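PDB 6R1J: uncharacterized protein from Aeromonas hydrophila J-1, which is the AhlC component of the tripartite alpha-pore-forming toxin AHL, here in a soluble form, and probably acts with two partner proteins on target-cell membranes. Local coordinates for residues V31-Q34 and Q35-E39; A42-L45 and P46-T50; D86-Q89 and Q90-P94; N188-E191 and G192-R196; G212-I215 and D216-K220. The protein carries 3 engineered substitutions. All blocks are in the same frame, centred on the assembly; numbering follows the deposited sequence.

Interaction 1: residues V31-Q34 and Q35-E39; sequences VNIQ and QNVGE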
loop_
_atom_site.group_PDB
_atom_site.type_symbol
_atom_site.label_atom_id
_atom_site.label_comp_id
_atom_site.label_asym_id
_atom_site.label_seq_id
_atom_site.Cartn_x
_atom_site.Cartn_y
_atom_site.Cartn_z
ATOM N N VAL A 31 12.815 -0.331 -17.902
ATOM C CA VAL A 31 14.202 -0.356 -18.427
ATOM C C VAL A 31 14.783 1.063 -18.401
ATOM O O VAL A 31 15.975 1.192 -18.098
ATOM C CB VAL A 31 14.268 -0.999 -19.825
ATOM C CG1 VAL A 31 15.687 -0.970 -20.351
ATOM C CG2 VAL A 31 13.775 -2.423 -19.777
ATOM N N ASN A 32 14.004 2.103 -18.696
ATOM C CA ASN A 32 14.454 3.506 -18.595
ATOM C C ASN A 32 14.994 3.792 -17.181
ATOM O O ASN A 32 16.083 4.340 -17.061
ATOM C CB ASN A 32 13.341 4.486 -18.907
ATOM C CG ASN A 32 12.915 4.488 -20.367
ATOM O OD1 ASN A 32 13.509 3.796 -21.198
ATOM N ND2 ASN A 32 11.846 5.211 -20.650
ATOM N N ILE A 33 14.271 3.376 -16.148
ATOM C CA ILE A 33 14.663 3.640 -14.724
ATOM C C ILE A 33 15.896 2.803 -14.397
ATOM O O ILE A 33 16.792 3.318 -13.695
ATOM C CB ILE A 33 13.485 3.301 -13.782
ATOM C CG1 ILE A 33 12.307 4.210 -14.066
ATOM C CG2 ILE A 33 13.912 3.372 -12.327
ATOM C CD1 ILE A 33 11.014 3.812 -13.384
ATOM N N GLN A 34 15.905 1.532 -14.802
ATOM C CA GLN A 34 17.043 0.601 -14.537
ATOM C C GLN A 34 18.324 1.239 -15.077
ATOM O O GLN A 34 19.380 1.219 -14.375
ATOM C CB GLN A 34 16.829 -0.776 -15.175
ATOM C CG GLN A 34 15.783 -1.638 -14.458
ATOM C CD GLN A 34 15.653 -3.031 -15.026
ATOM O OE1 GLN A 34 15.700 -3.197 -16.237
ATOM N NE2 GLN A 34 15.500 -4.048 -14.179
ATOM N N GLN A 35 18.261 1.808 -16.273
ATOM C CA GLN A 35 19.470 2.411 -16.891
ATOM C C GLN A 35 19.843 3.680 -16.110
ATOM O O GLN A 35 21.012 3.901 -15.887
ATOM C CB GLN A 35 19.212 2.702 -18.365
ATOM C CG GLN A 35 19.114 1.415 -19.175
ATOM C CD GLN A 35 20.465 0.751 -19.260
ATOM O OE1 GLN A 35 21.464 1.398 -19.595
ATOM N NE2 GLN A 35 20.488 -0.528 -18.924
ATOM N N ASN A 36 18.868 4.535 -15.837
ATOM C CA ASN A 36 19.037 5.799 -15.082
ATOM C C ASN A 36 19.688 5.499 -13.722
ATOM O O ASN A 36 20.721 6.090 -13.437
ATOM C CB ASN A 36 17.678 6.483 -14.934
ATOM C CG ASN A 36 17.728 7.841 -14.285
ATOM O OD1 ASN A 36 18.770 8.246 -13.776
ATOM N ND2 ASN A 36 16.625 8.573 -14.383
ATOM N N VAL A 37 19.108 4.612 -12.913
ATOM C CA VAL A 37 19.645 4.358 -11.545
ATOM C C VAL A 37 21.040 3.746 -11.656
ATOM O O VAL A 37 21.876 4.014 -10.779
ATOM C CB VAL A 37 18.722 3.510 -10.663
ATOM C CG1 VAL A 37 17.412 4.241 -10.458
ATOM C CG2 VAL A 37 18.514 2.093 -11.124
ATOM N N GLY A 38 21.278 2.894 -12.641
ATOM C CA GLY A 38 22.631 2.366 -12.865
ATOM C C GLY A 38 23.638 3.491 -13.037
ATOM O O GLY A 38 24.719 3.408 -12.408
ATOM N N GLU A 39 23.305 4.486 -13.862
ATOM C CA GLU A 39 24.163 5.666 -14.147
ATOM C C GLU A 39 24.282 6.536 -12.887
ATOM O O GLU A 39 25.316 7.156 -12.699
ATOM C CB GLU A 39 23.586 6.532 -15.266
ATOM C CG GLU A 39 23.577 5.882 -16.640
ATOM C CD GLU A 39 22.611 6.535 -17.630
ATOM O OE1 GLU A 39 21.846 7.469 -17.236
ATOM O OE2 GLU A 39 22.602 6.109 -18.810
HETATM O O HOH W 1 18.089 -2.852 -17.942
#
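Q35 leans back on the turn that V31 begins, and its side chain illustrates how a polar residue can lay its aliphatic part on the preceding turn and send its amide on to water. Its CB starts 3.6 Å from V31 O, the oxygen that also accepts Q35 N at 3.0 Å. CG comes closer to this same V31 O, at 3.3 Å, and its flank passes CG1 of V31. A bend at the second torsion (chi2 -69°) then swings the amide away from a fully extended course. At the tip, NE2 of Q35 gives a weak bond of 3.5 Å to a water, which in turn donates to Q34 OE1 at 3.0 Å. The other end of that Q34 amide bonds through NE2 to the backbone oxygens of F23 and I20. This is a regular i to i+4 turn of helix 28-70 in a helical bundle, with I33 and V37 facing the other helices and I33 CG2 meeting V37 CG1 at 4.1 Å. That contact is purely aliphatic, whereas the two glutamines are joined through water, a weak link that probably restrains Q35 less than the protein bonds restrain Q34.

Interaction 2: residues A42-L45 and P46-T50; sequences AALL and PQVQT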
loop_
_atom_site.group_PDB
_atom_site.type_symbol
_atom_site.label_atom_id
_atom_site.label_comp_id
_atom_site.label_asym_id
_atom_site.label_seq_id
_atom_site.Cartn_x
_atom_site.Cartn_y
_atom_site.Cartn_z
ATOM N N ALA A 42 26.734 4.603 -10.596
ATOM C CA ALA A 42 28.074 4.545 -11.233
ATOM C C ALA A 42 28.748 5.923 -11.282
ATOM O O ALA A 42 29.902 6.009 -10.918
ATOM C CB ALA A 42 27.976 3.996 -12.638
ATOM N N ALA A 43 28.066 6.953 -11.772
ATOM C CA ALA A 43 28.671 8.256 -12.109
ATOM C C ALA A 43 28.287 9.370 -11.113
ATOM O O ALA A 43 29.194 10.059 -10.648
ATOM C CB ALA A 43 28.274 8.602 -13.523
ATOM N N LEU A 44 27.017 9.509 -10.709
ATOM C CA LEU A 44 26.604 10.718 -9.947
ATOM C C LEU A 44 26.927 10.554 -8.445
ATOM O O LEU A 44 27.458 11.535 -7.881
ATOM C CB LEU A 44 25.128 11.025 -10.214
ATOM C CG LEU A 44 24.505 12.144 -9.367
ATOM C CD1 LEU A 44 25.114 13.494 -9.680
ATOM C CD2 LEU A 44 22.988 12.188 -9.564
ATOM N N LEU A 45 26.737 9.386 -7.830
ATOM C CA LEU A 45 26.973 9.283 -6.363
ATOM C C LEU A 45 28.458 9.505 -6.053
ATOM O O LEU A 45 28.747 10.159 -5.064
ATOM C CB LEU A 45 26.380 8.005 -5.789
ATOM C CG LEU A 45 24.863 7.884 -5.947
ATOM C CD1 LEU A 45 24.356 6.662 -5.229
ATOM C CD2 LEU A 45 24.129 9.135 -5.486
ATOM N N PRO A 46 29.441 9.033 -6.854
ATOM C CA PRO A 46 30.841 9.442 -6.662
ATOM C C PRO A 46 31.051 10.966 -6.753
ATOM O O PRO A 46 31.805 11.500 -5.961
ATOM C CB PRO A 46 31.591 8.654 -7.757
ATOM C CG PRO A 46 30.729 7.417 -7.934
ATOM C CD PRO A 46 29.318 7.975 -7.870
ATOM N N GLN A 47 30.380 11.669 -7.675
ATOM C CA GLN A 47 30.475 13.138 -7.797
ATOM C C GLN A 47 29.855 13.784 -6.554
ATOM O O GLN A 47 30.382 14.836 -6.103
ATOM C CB GLN A 47 29.812 13.697 -9.059
ATOM C CG GLN A 47 30.492 13.281 -10.360
ATOM C CD GLN A 47 29.650 13.648 -11.564
ATOM O OE1 GLN A 47 28.424 13.681 -11.514
ATOM N NE2 GLN A 47 30.302 13.899 -12.683
ATOM N N VAL A 48 28.799 13.203 -5.994
ATOM C CA VAL A 48 28.225 13.729 -4.721
ATOM C C VAL A 48 29.261 13.525 -3.605
ATOM O O VAL A 48 29.406 14.433 -2.770
ATOM C CB VAL A 48 26.867 13.110 -4.347
ATOM C CG1 VAL A 48 26.425 13.564 -2.969
ATOM C CG2 VAL A 48 25.803 13.415 -5.396
ATOM N N GLN A 49 29.923 12.372 -3.544
ATOM C CA GLN A 49 30.935 12.134 -2.474
ATOM C C GLN A 49 32.109 13.123 -2.650
ATOM O O GLN A 49 32.543 13.683 -1.665
ATOM C CB GLN A 49 31.367 10.676 -2.457
ATOM C CG GLN A 49 30.253 9.739 -2.001
ATOM C CD GLN A 49 30.479 8.321 -2.445
ATOM O OE1 GLN A 49 30.980 8.090 -3.551
ATOM N NE2 GLN A 49 30.106 7.371 -1.592
ATOM N N THR A 50 32.554 13.398 -3.877
ATOM C CA THR A 50 33.610 14.389 -4.160
ATOM C C THR A 50 33.145 15.770 -3.673
ATOM O O THR A 50 33.918 16.461 -2.983
ATOM C CB THR A 50 34.013 14.365 -5.645
ATOM O OG1 THR A 50 34.651 13.108 -5.834
ATOM C CG2 THR A 50 34.956 15.475 -6.056
#
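Between A42-L45 and P46-T50 the backbone departs from a regular alpha-helix. A wider, pi-type turn runs through A42 to L44, and the helix is kinked at P46, the usual consequence of a proline within a helix, because its ring nitrogen has no hydrogen to give to the preceding turn. The ring sits against the oxygen of A42, with P46 CG 3.4 Å from A42 O. Regular i to i+4 bonding is back by V48: V48 N donates to L44 O at 2.9 Å, and Q49 N to L45 O, also at 2.9 Å.

L44 holds its CG anti to the backbone nitrogen (chi1 173°), which carries CD1 forward to meet Q47 OE1 at 3.8 Å, the two chains lying roughly perpendicular. The same CD1 lies 4.3 Å from V48 CG2, a looser aliphatic contact. Beside them, the CB of L45 lies 3.6 Å from P46 CD, while the extended Q49 chain runs back along the turn and brings OE1 to 3.4 Å from L45 O. These last two are both acceptors, so their nearness is not a bond.

L44 and V48 look onto helix 78-157, and L45 onto helix 5-21 and L214 of helix 163-236. The chemistry implies that P46 cannot give the turn an N-H, its ring lying against A42 O where a donor would otherwise point, while L44, L45 and V48 put aliphatic groups against the adjoining helices.

Interaction 3: residues D86-Q89 and Q90-P94; sequences DLVQ and QEIAP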
loop_
_atom_site.group_PDB
_atom_site.type_symbol
_atom_site.label_atom_id
_atom_site.label_comp_id
_atom_site.label_asym_id
_atom_site.label_seq_id
_atom_site.Cartn_x
_atom_site.Cartn_y
_atom_site.Cartn_z
ATOM N N ASP A 86 38.171 39.335 -1.037
ATOM C CA ASP A 86 38.462 38.925 -2.434
ATOM C C ASP A 86 38.907 37.471 -2.438
ATOM O O ASP A 86 38.424 36.717 -3.285
ATOM C CB ASP A 86 39.579 39.729 -3.106
ATOM C CG ASP A 86 39.210 41.130 -3.563
ATOM O OD1 ASP A 86 38.015 41.476 -3.479
ATOM O OD2 ASP A 86 40.142 41.863 -4.016
ATOM N N LEU A 87 39.862 37.105 -1.588
ATOM C CA LEU A 87 40.381 35.719 -1.556
ATOM C C LEU A 87 39.232 34.717 -1.238
ATOM O O LEU A 87 39.145 33.651 -1.901
ATOM C CB LEU A 87 41.484 35.651 -0.507
ATOM C CG LEU A 87 42.042 34.253 -0.274
ATOM C CD1 LEU A 87 42.860 33.813 -1.480
ATOM C CD2 LEU A 87 42.850 34.198 1.014
ATOM N N VAL A 88 38.386 35.031 -0.259
ATOM C CA VAL A 88 37.266 34.132 0.174
ATOM C C VAL A 88 36.248 34.047 -0.985
ATOM O O VAL A 88 35.875 32.917 -1.333
ATOM C CB VAL A 88 36.606 34.606 1.485
ATOM C CG1 VAL A 88 35.345 33.807 1.811
ATOM C CG2 VAL A 88 37.572 34.555 2.669
ATOM N N GLN A 89 35.862 35.184 -1.592
ATOM C CA GLN A 89 34.903 35.206 -2.749
ATOM C C GLN A 89 35.433 34.299 -3.872
ATOM O O GLN A 89 34.623 33.546 -4.457
ATOM C CB GLN A 89 34.619 36.629 -3.221
ATOM C CG GLN A 89 33.629 37.360 -2.325
ATOM C CD GLN A 89 33.362 38.787 -2.749
ATOM O OE1 GLN A 89 34.054 39.351 -3.604
ATOM N NE2 GLN A 89 32.374 39.408 -2.118
ATOM N N GLN A 90 36.751 34.293 -4.108
ATOM C CA GLN A 90 37.421 33.474 -5.157
ATOM C C GLN A 90 37.395 31.999 -4.782
ATOM O O GLN A 90 37.401 31.126 -5.687
ATOM C CB GLN A 90 38.873 33.918 -5.324
ATOM C CG GLN A 90 39.001 35.313 -5.921
ATOM C CD GLN A 90 40.428 35.815 -5.913
ATOM O OE1 GLN A 90 41.370 35.062 -5.651
ATOM N NE2 GLN A 90 40.589 37.100 -6.195
ATOM N N GLU A 91 37.418 31.711 -3.485
ATOM C CA GLU A 91 37.434 30.318 -3.008
ATOM C C GLU A 91 36.002 29.781 -2.907
ATOM O O GLU A 91 35.853 28.562 -2.976
ATOM C CB GLU A 91 38.274 30.217 -1.736
ATOM C CG GLU A 91 39.753 30.241 -2.041
ATOM C CD GLU A 91 40.649 30.289 -0.815
ATOM O OE1 GLU A 91 40.126 30.181 0.316
ATOM O OE2 GLU A 91 41.872 30.452 -1.001
ATOM N N ILE A 92 35.002 30.621 -2.668
ATOM C CA ILE A 92 33.581 30.168 -2.631
ATOM C C ILE A 92 33.142 29.776 -4.058
ATOM O O ILE A 92 32.546 28.724 -4.215
ATOM C CB ILE A 92 32.713 31.294 -2.043
ATOM C CG1 ILE A 92 32.861 31.360 -0.521
ATOM C CG2 ILE A 92 31.243 31.182 -2.437
ATOM C CD1 ILE A 92 32.377 32.646 0.056
ATOM N N ALA A 93 33.483 30.588 -5.066
ATOM C CA ALA A 93 33.001 30.464 -6.470
ATOM C C ALA A 93 33.006 29.015 -6.922
ATOM O O ALA A 93 31.957 28.527 -7.308
ATOM C CB ALA A 93 33.794 31.321 -7.429
ATOM N N PRO A 94 34.151 28.297 -6.938
ATOM C CA PRO A 94 34.173 26.906 -7.383
ATOM C C PRO A 94 33.343 25.921 -6.540
ATOM O O PRO A 94 32.898 24.932 -7.080
ATOM C CB PRO A 94 35.645 26.492 -7.290
ATOM C CG PRO A 94 36.272 27.513 -6.341
ATOM C CD PRO A 94 35.483 28.784 -6.552
#
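Q90 lays its extended side chain back along the turn begun by D86, and its aliphatic part makes the close approach: CG is 3.0 Å from D86 O, a tight fit. That oxygen also takes the backbone hydrogen bond from Q90 N at 3.1 Å, so the start of the side chain and the amide of one residue converge on a single carbonyl. Q89, the residue before it, contributes mainly through its backbone, its O accepting A93 N at 3.2 Å, while its side chain extends to A233 of helix 163-236.

The turn belongs to helix 78-157, one of the long helices that make up an elongated, almost wholly helical bundle, consistent with the helical bundles of ClyA-type alpha-pore-forming toxins. Helix 28-70 packs beside it here, and P94, which lacks an N-H for the preceding turn, marks a kink just downstream.

L87 adds a contact through its branch. With its CG anti to the backbone nitrogen (chi1 175°), the branch turns toward the following residues and CD1 reaches E91 OE2 at 3.5 Å, a methyl against a carboxylate oxygen. That oxygen is held by a salt bridge to R61 of helix 28-70. One residue further round, V88 CG1 touches I92 CD1 at 3.6 Å, two aliphatic ends that cross obliquely; V88 O accepts I92 N at 2.8 Å, and both side chains face helices 28-70 and 163-236.

Interaction 4: residues N188-E191 and G192-R196; sequences NQIE and GQIQR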
loop_
_atom_site.group_PDB
_atom_site.type_symbol
_atom_site.label_atom_id
_atom_site.label_comp_id
_atom_site.label_asym_id
_atom_site.label_seq_id
_atom_site.Cartn_x
_atom_site.Cartn_y
_atom_site.Cartn_z
ATOM N N ASN A 188 -4.244 -15.467 -14.641
ATOM C CA ASN A 188 -3.094 -15.754 -13.744
ATOM C C ASN A 188 -1.885 -14.937 -14.223
ATOM O O ASN A 188 -1.184 -14.327 -13.386
ATOM C CB ASN A 188 -2.760 -17.247 -13.679
ATOM C CG ASN A 188 -1.918 -17.589 -12.458
ATOM O OD1 ASN A 188 -2.418 -17.512 -11.347
ATOM N ND2 ASN A 188 -0.692 -18.047 -12.646
ATOM N N GLN A 189 -1.693 -14.892 -15.538
ATOM C CA GLN A 189 -0.559 -14.212 -16.203
ATOM C C GLN A 189 -0.580 -12.717 -15.877
ATOM O O GLN A 189 0.466 -12.178 -15.497
ATOM C CB GLN A 189 -0.642 -14.459 -17.714
ATOM C CG GLN A 189 0.304 -13.623 -18.559
ATOM C CD GLN A 189 1.747 -13.955 -18.294
ATOM O OE1 GLN A 189 2.097 -15.090 -17.960
ATOM N NE2 GLN A 189 2.596 -12.951 -18.440
ATOM N N ILE A 190 -1.723 -12.066 -16.046
ATOM C CA ILE A 190 -1.850 -10.600 -15.855
ATOM C C ILE A 190 -1.732 -10.304 -14.349
ATOM O O ILE A 190 -1.099 -9.317 -14.030
ATOM C CB ILE A 190 -3.139 -10.033 -16.477
ATOM C CG1 ILE A 190 -3.251 -10.302 -17.983
ATOM C CG2 ILE A 190 -3.266 -8.549 -16.178
ATOM C CD1 ILE A 190 -2.331 -9.484 -18.866
ATOM N N GLU A 191 -2.271 -11.144 -13.477
ATOM C CA GLU A 191 -2.122 -10.965 -12.001
ATOM C C GLU A 191 -0.625 -10.950 -11.645
ATOM O O GLU A 191 -0.207 -10.070 -10.855
ATOM C CB GLU A 191 -2.803 -12.082 -11.212
ATOM C CG GLU A 191 -4.321 -12.052 -11.310
ATOM C CD GLU A 191 -5.067 -13.193 -10.618
ATOM O OE1 GLU A 191 -4.480 -14.286 -10.434
ATOM O OE2 GLU A 191 -6.228 -12.977 -10.254
ATOM N N GLY A 192 0.147 -11.907 -12.163
ATOM C CA GLY A 192 1.609 -11.992 -11.931
ATOM C C GLY A 192 2.336 -10.739 -12.426
ATOM O O GLY A 192 3.254 -10.233 -11.719
ATOM N N GLN A 193 2.025 -10.283 -13.642
ATOM C CA GLN A 193 2.557 -9.030 -14.222
ATOM C C GLN A 193 2.185 -7.863 -13.311
ATOM O O GLN A 193 3.016 -6.957 -13.160
ATOM C CB GLN A 193 1.962 -8.674 -15.593
ATOM C CG GLN A 193 2.578 -9.472 -16.736
ATOM C CD GLN A 193 1.836 -9.346 -18.052
ATOM O OE1 GLN A 193 1.876 -10.244 -18.883
ATOM N NE2 GLN A 193 1.112 -8.260 -18.239
ATOM N N ILE A 194 0.955 -7.824 -12.810
ATOM C CA ILE A 194 0.537 -6.686 -11.940
ATOM C C ILE A 194 1.399 -6.711 -10.678
ATOM O O ILE A 194 1.911 -5.667 -10.326
ATOM C CB ILE A 194 -0.948 -6.757 -11.600
ATOM C CG1 ILE A 194 -1.812 -6.427 -12.810
ATOM C CG2 ILE A 194 -1.271 -5.837 -10.421
ATOM C CD1 ILE A 194 -3.260 -6.818 -12.606
ATOM N N GLN A 195 1.519 -7.872 -10.045
ATOM C CA GLN A 195 2.317 -8.087 -8.806
ATOM C C GLN A 195 3.775 -7.662 -9.027
ATOM O O GLN A 195 4.330 -6.881 -8.211
ATOM C CB GLN A 195 2.138 -9.547 -8.391
ATOM C CG GLN A 195 3.020 -10.038 -7.258
ATOM C CD GLN A 195 2.701 -11.503 -7.033
ATOM O OE1 GLN A 195 1.995 -11.876 -6.091
ATOM N NE2 GLN A 195 3.133 -12.344 -7.956
ATOM N N ARG A 196 4.384 -8.109 -10.123
ATOM C CA ARG A 196 5.796 -7.798 -10.421
ATOM C C ARG A 196 5.957 -6.302 -10.639
ATOM O O ARG A 196 6.931 -5.708 -10.124
ATOM C CB ARG A 196 6.209 -8.550 -11.679
ATOM C CG ARG A 196 7.679 -8.443 -11.993
ATOM C CD ARG A 196 7.989 -9.290 -13.206
ATOM N NE ARG A 196 7.762 -10.717 -12.995
ATOM C CZ ARG A 196 8.338 -11.683 -13.731
ATOM N NH1 ARG A 196 9.191 -11.367 -14.697
ATOM N NH2 ARG A 196 8.104 -12.961 -13.466
#
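Q189 and Q193, one turn apart, are joined by a side-chain hydrogen bond that stands out among the polar contacts. NE2 of Q189 donates to OE1 of Q193 at 2.8 Å, and the bond is almost straight, with an N-H...O angle of 167°. The acceptor lies in the amide plane of Q189, whereas the two amide planes are turned 67° apart, so the groups meet at an angle and are not stacked. A bend in Q189 makes this possible: its second torsion (chi2 65°) folds the amide forward over the turn, while Q193 runs extended to receive it.

The backbone supplies regular i to i+4 bonds. G192 N reaches N188 O at 3.0 Å, Q193 N reaches Q189 O at 3.1 Å, and Q195 N reaches E191 O at 2.9 Å. Q189 and Q193 are therefore tied together twice, once through the main chain and once through their ends.

Apolar contact lies along an adjoining face. I194 CD1 lies 4.0 Å from I190 CG2; its CG1 also passes 3.2 Å from the polar I190 O. The CD1 of I190 sits 3.7 Å from Q193 NE2, a methyl beside the amide.

Helix 78-157 takes I194 and Q193 on L127, while N188 ND2 bonds to Q8 OE1 of the second subunit. The bond between the glutamines probably favours one orientation of each amide, with Q189 NE2 turned to Q193 OE1, beside the I190-I194 contact.

Interaction 5: residues G212-I215 and D216-K220; sequences GSLI and DRVSK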
loop_
_atom_site.group_PDB
_atom_site.type_symbol
_atom_site.label_atom_id
_atom_site.label_comp_id
_atom_site.label_asym_id
_atom_site.label_seq_id
_atom_site.Cartn_x
_atom_site.Cartn_y
_atom_site.Cartn_z
ATOM N N GLY A 212 15.484 11.975 -3.211
ATOM C CA GLY A 212 14.914 13.270 -2.777
ATOM C C GLY A 212 15.606 13.775 -1.498
ATOM O O GLY A 212 15.804 14.994 -1.349
ATOM N N SER A 213 15.909 12.885 -0.554
ATOM C CA SER A 213 16.590 13.279 0.707
ATOM C C SER A 213 17.986 13.795 0.355
ATOM O O SER A 213 18.423 14.809 0.917
ATOM C CB SER A 213 16.633 12.148 1.674
ATOM O OG SER A 213 15.326 11.892 2.147
ATOM N N LEU A 214 18.664 13.127 -0.572
ATOM C CA LEU A 214 19.989 13.585 -1.058
ATOM C C LEU A 214 19.873 14.976 -1.692
ATOM O O LEU A 214 20.680 15.875 -1.337
ATOM C CB LEU A 214 20.579 12.530 -1.995
ATOM C CG LEU A 214 21.953 12.849 -2.601
ATOM C CD1 LEU A 214 22.683 11.550 -2.957
ATOM C CD2 LEU A 214 21.834 13.728 -3.835
ATOM N N ILE A 215 18.908 15.179 -2.585
ATOM C CA ILE A 215 18.712 16.476 -3.296
ATOM C C ILE A 215 18.411 17.585 -2.289
ATOM O O ILE A 215 18.934 18.677 -2.445
ATOM C CB ILE A 215 17.614 16.293 -4.358
ATOM C CG1 ILE A 215 18.178 15.493 -5.541
ATOM C CG2 ILE A 215 16.998 17.613 -4.795
ATOM C CD1 ILE A 215 17.082 14.970 -6.491
ATOM N N ASP A 216 17.523 17.337 -1.317
ATOM C CA ASP A 216 17.178 18.371 -0.312
ATOM C C ASP A 216 18.455 18.777 0.472
ATOM O O ASP A 216 18.611 19.938 0.745
ATOM C CB ASP A 216 16.069 17.903 0.630
ATOM C CG ASP A 216 14.704 17.691 -0.019
ATOM O OD1 ASP A 216 14.483 18.185 -1.171
ATOM O OD2 ASP A 216 13.903 16.990 0.603
ATOM N N ARG A 217 19.352 17.851 0.740
ATOM C CA ARG A 217 20.576 18.148 1.539
ATOM C C ARG A 217 21.586 18.865 0.649
ATOM O O ARG A 217 22.199 19.816 1.116
ATOM C CB ARG A 217 21.199 16.878 2.120
ATOM C CG ARG A 217 22.448 17.138 2.956
ATOM C CD ARG A 217 22.271 18.254 3.987
ATOM N NE ARG A 217 21.167 17.992 4.910
ATOM C CZ ARG A 217 21.274 17.430 6.137
ATOM N NH1 ARG A 217 20.194 17.252 6.872
ATOM N NH2 ARG A 217 22.443 17.090 6.650
ATOM N N VAL A 218 21.708 18.465 -0.626
ATOM C CA VAL A 218 22.590 19.206 -1.558
ATOM C C VAL A 218 22.054 20.619 -1.687
ATOM O O VAL A 218 22.837 21.602 -1.682
ATOM C CB VAL A 218 22.715 18.518 -2.921
ATOM C CG1 VAL A 218 23.466 19.405 -3.880
ATOM C CG2 VAL A 218 23.409 17.179 -2.789
ATOM N N SER A 219 20.737 20.756 -1.792
ATOM C CA SER A 219 20.125 22.080 -1.953
ATOM C C SER A 219 20.372 22.896 -0.663
ATOM O O SER A 219 20.696 24.100 -0.760
ATOM C CB SER A 219 18.653 21.967 -2.301
ATOM O OG SER A 219 18.051 23.228 -2.228
ATOM N N LYS A 220 20.276 22.264 0.506
ATOM C CA LYS A 220 20.494 22.976 1.809
ATOM C C LYS A 220 21.942 23.466 1.831
ATOM O O LYS A 220 22.163 24.629 2.107
ATOM C CB LYS A 220 20.119 22.055 2.977
ATOM C CG LYS A 220 20.143 22.757 4.330
ATOM C CD LYS A 220 19.667 21.927 5.504
ATOM C CE LYS A 220 19.453 22.804 6.740
ATOM N NZ LYS A 220 20.635 23.667 7.040
#
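L214 O is approached by two amide groups from the next turn. V218 N makes the stronger bond, at 2.9 Å and 163°, arriving nearly along the C=O axis, whereas R217 N adds a weak second one at 3.2 Å. R217 N is itself shared between two acceptors, because it also donates to S213 O, one residue earlier in the chain. The shortest bond here is S219 N to I215 O, 2.8 Å.

D216 folds its carboxylate back over G212 O, with CG at 3.2 Å and OD2 at 3.4 Å from that oxygen. Both oxygens are acceptors, so the approach is not a bond and is probably somewhat unfavourable electrostatically; D216 N, however, bonds to the same G212 O at 2.9 Å.

L214 and V218 provide the apolar side. Their side chains lie next to each other and point the same way, with CD2 of L214 3.9 Å from CG2 of V218.

R217 leads off in another direction, its chain bent at both middle torsions. It donates through NH2 to D264 O and through NH1 makes a salt bridge with E184 of the second subunit; D264 belongs with T224 to a sodium site. Around this turn of helix 163-236, L214 and I215 pack on helix 78-157, S213 and R217 lie along helix 5-21, and the arginine carries the contact to helix 244-264.

How the interactions relate
Read from the N terminus, the five contacts come strictly in series, and as each joins adjoining turns of one helix, none closes a long loop, nests in another or crosses it. Interactions 1 and 2 follow one another on helix 28-70, their centres about 16 Å apart. Interaction 3 lies on helix 78-157, and interactions 4 and 5 share helix 163-236, their centres about 36 Å apart. The one direct touch is in space: L45 and V48 of interaction 2 pack on L214 of interaction 5, joining helix 28-70 to helix 163-236. Interactions 3 and 4 lie on opposite sides of the chain's centre, about 57 Å between centres, and so sample the length of the bundle.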